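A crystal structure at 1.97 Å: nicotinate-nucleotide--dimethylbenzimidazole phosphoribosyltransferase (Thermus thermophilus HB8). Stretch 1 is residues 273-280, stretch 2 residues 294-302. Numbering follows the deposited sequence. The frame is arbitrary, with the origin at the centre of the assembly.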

# COMPACT_ATOMS: atom_id res chain seq x y z
N PHE A 273 -7.65 1.00 12.27
CA PHE A 273 -6.45 0.78 11.48
C PHE A 273 -6.22 2.06 10.69
O PHE A 273 -7.14 2.55 10.01
CB PHE A 273 -6.65 -0.39 10.51
CG PHE A 273 -6.76 -1.73 11.20
CD1 PHE A 273 -5.62 -2.50 11.41
CD2 PHE A 273 -7.98 -2.18 11.69
CE1 PHE A 273 -5.70 -3.72 12.10
CE2 PHE A 273 -8.07 -3.39 12.38
CZ PHE A 273 -6.93 -4.16 12.58
N ALA A 274 -5.03 2.63 10.79
CA ALA A 274 -4.74 3.86 10.07
C ALA A 274 -4.37 3.54 8.63
O ALA A 274 -3.30 2.98 8.36
CB ALA A 274 -3.60 4.62 10.75
N GLY A 275 -5.27 3.88 7.71
CA GLY A 275 -5.03 3.62 6.30
C GLY A 275 -3.78 4.28 5.75
O GLY A 275 -2.97 3.64 5.09
N HIS A 276 -3.62 5.57 6.01
CA HIS A 276 -2.45 6.29 5.52
C HIS A 276 -2.14 7.51 6.36
O HIS A 276 -2.82 7.80 7.35
CB HIS A 276 -2.67 6.74 4.07
CG HIS A 276 -3.63 7.88 3.94
ND1 HIS A 276 -3.40 8.96 3.11
CD2 HIS A 276 -4.83 8.11 4.52
CE1 HIS A 276 -4.41 9.81 3.19
NE2 HIS A 276 -5.29 9.32 4.04
N LEU A 277 -1.10 8.22 5.96
CA LEU A 277 -0.69 9.44 6.64
C LEU A 277 -0.90 10.57 5.64
O LEU A 277 -0.22 10.62 4.60
CB LEU A 277 0.78 9.39 7.06
CG LEU A 277 1.28 10.66 7.76
CD1 LEU A 277 0.48 10.92 9.03
CD2 LEU A 277 2.77 10.53 8.08
N SER A 278 -1.84 11.45 5.93
CA SER A 278 -2.16 12.58 5.07
C SER A 278 -1.05 13.61 5.15
O SER A 278 -0.25 13.60 6.08
CB SER A 278 -3.47 13.22 5.51
OG SER A 278 -3.72 14.42 4.79
N ARG A 279 -1.00 14.50 4.16
CA ARG A 279 -0.01 15.57 4.13
C ARG A 279 -0.43 16.62 5.17
O ARG A 279 0.38 17.44 5.59
CB ARG A 279 0.04 16.21 2.74
CG ARG A 279 1.11 17.26 2.55
CD ARG A 279 0.90 17.97 1.21
NE ARG A 279 0.68 17.00 0.14
CZ ARG A 279 0.05 17.28 -1.00
NH1 ARG A 279 -0.42 18.50 -1.22
NH2 ARG A 279 -0.12 16.33 -1.91
N GLU A 280 -1.69 16.59 5.57
CA GLU A 280 -2.19 17.54 6.57
C GLU A 280 -1.38 17.37 7.85
O GLU A 280 -1.35 16.30 8.44
CB GLU A 280 -3.67 17.30 6.86
CG GLU A 280 -4.60 17.98 5.88
CD GLU A 280 -4.70 19.48 6.12
OE1 GLU A 280 -5.10 20.22 5.19
OE2 GLU A 280 -4.38 19.92 7.24
N PRO A 294 0.46 4.43 10.46
CA PRO A 294 -0.12 4.51 9.12
C PRO A 294 0.42 3.41 8.21
O PRO A 294 1.63 3.16 8.16
CB PRO A 294 0.31 5.90 8.63
CG PRO A 294 0.65 6.65 9.89
CD PRO A 294 1.29 5.61 10.76
N LEU A 295 -0.47 2.75 7.47
CA LEU A 295 -0.05 1.68 6.57
C LEU A 295 0.58 2.23 5.30
O LEU A 295 1.56 1.68 4.80
CB LEU A 295 -1.25 0.82 6.19
CG LEU A 295 -1.75 -0.13 7.27
CD1 LEU A 295 -3.05 -0.78 6.84
CD2 LEU A 295 -0.69 -1.19 7.53
N LEU A 296 0.02 3.32 4.78
CA LEU A 296 0.51 3.94 3.56
C LEU A 296 0.97 5.38 3.81
O LEU A 296 0.48 6.06 4.71
CB LEU A 296 -0.59 3.98 2.51
CG LEU A 296 -1.18 2.65 2.03
CD1 LEU A 296 -2.45 2.90 1.22
CD2 LEU A 296 -0.14 1.91 1.20
N ASP A 297 1.91 5.83 2.98
CA ASP A 297 2.41 7.20 3.05
C ASP A 297 2.70 7.58 1.60
O ASP A 297 3.81 7.41 1.11
CB ASP A 297 3.69 7.29 3.87
CG ASP A 297 4.07 8.73 4.17
OD1 ASP A 297 3.67 9.62 3.39
OD2 ASP A 297 4.77 8.98 5.18
N LEU A 298 1.68 8.10 0.92
CA LEU A 298 1.81 8.47 -0.48
C LEU A 298 1.64 9.96 -0.72
O LEU A 298 1.42 10.39 -1.85
CB LEU A 298 0.78 7.69 -1.31
CG LEU A 298 0.89 6.16 -1.25
CD1 LEU A 298 -0.37 5.53 -1.82
CD2 LEU A 298 2.13 5.71 -2.01
N ASP A 299 1.76 10.75 0.35
CA ASP A 299 1.63 12.20 0.27
C ASP A 299 0.27 12.62 -0.27
O ASP A 299 0.15 13.61 -1.00
CB ASP A 299 2.76 12.78 -0.59
CG ASP A 299 2.77 14.30 -0.60
OD1 ASP A 299 2.56 14.90 0.47
OD2 ASP A 299 3.01 14.88 -1.68
N LEU A 300 -0.76 11.87 0.10
CA LEU A 300 -2.12 12.17 -0.34
C LEU A 300 -2.68 13.31 0.50
O LEU A 300 -2.37 13.44 1.69
CB LEU A 300 -3.01 10.94 -0.19
CG LEU A 300 -2.55 9.66 -0.91
CD1 LEU A 300 -3.52 8.53 -0.61
CD2 LEU A 300 -2.46 9.91 -2.41
N ALA A 301 -3.52 14.14 -0.11
CA ALA A 301 -4.12 15.26 0.60
C ALA A 301 -5.53 15.50 0.05
O ALA A 301 -6.00 16.63 0.01
CB ALA A 301 -3.26 16.51 0.43
N LEU A 302 -6.19 14.43 -0.36
CA LEU A 302 -7.53 14.55 -0.94
C LEU A 302 -8.72 14.29 -0.01
O LEU A 302 -9.66 15.08 0.03
CB LEU A 302 -7.65 13.65 -2.17
CG LEU A 302 -9.01 13.64 -2.86
CD1 LEU A 302 -9.39 15.04 -3.29
CD2 LEU A 302 -8.95 12.71 -4.05
O HOH W 1 -0.67 9.39 2.11
O HOH W 2 1.93 11.38 3.37

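How do the two backbones run alongside each other? They advance in the same sense, since the CA atoms of His276, Leu277 and Arg279 lie nearest those of Leu296, Asp297 and Asp299, and a single beta bridge joins His276 to Leu296 with their CA atoms 4.3 Å apart. Around it, Leu295 N donates to Ala274 O, Leu296 N to Gly275 O and Leu277 N to Leu296 O, each at 3.0 Å. His276 CA also lies 3.0 Å from Leu296 O, a CA-H...O contact, so that carbonyl is approached by two successive residues. Farther along, Arg279 N donates to Leu300 O at 3.0 Å, and Ser278 CA approaches the same oxygen at 3.5 Å, repeating the pattern.

What joins the chains between the Leu277 N bond to Leu296 O and the Arg279 N bond to Leu300 O? Two waters do. Water 1 donates to Leu277 O (2.8 Å) and accepts from Leu298 N (2.9 Å) and Leu300 N (3.2 Å); it also hydrogen-bonds to His276 ND1 at 2.9 Å. The imidazole, with chi1 in the p well, thus joins this polar site while His276 ND1 lies 3.7 Å from Leu300 CD1. Water 2 donates to Leu277 O at 2.6 Å and to Asp297 OD1 at 2.5 Å, and accepts a weak bond from Asp299 N at 3.1 Å. The waters link Leu277 O to backbone N-H groups of the other stretch too far away to bond it directly, and take in His276 and Asp297 side-chain atoms as well.

Which apolar groups pack across the contact? The CA-to-CB bond of Leu277 points toward the other stretch, and Leu277 CB meets Pro294 CB at 3.9 Å. The proline ring offers a compact hydrocarbon surface and needs no backbone N-H partner. Close to the bridge, His276 CB and Leu296 CB are 3.8 Å apart. Gly275 has no side chain, and Gly275 O sits 3.5 Å from Leu295 CB as well as accepting from Leu296 N. Together the two stretches bury 705 Å², both sides summed.

How does Arg279 fasten the far end? Its CA-to-CB bond points toward the other stretch, and the chain extends through two t torsions before bending at chi3 (m). Arg279 NE then forms a salt bridge with Asp299 OD1 at 2.8 Å, the carboxylate oxygen lying at the guanidinium edge, near its plane. Arg279 NH2 donates to Asp299 O at 2.9 Å, so one arginine grips both the side chain and the backbone of Asp299. Ala301 CB covers one face of the guanidinium, 3.7 Å from Arg279 CZ; a methyl suits that flat surface because it packs there without competing for the hydrogen-bonding edge.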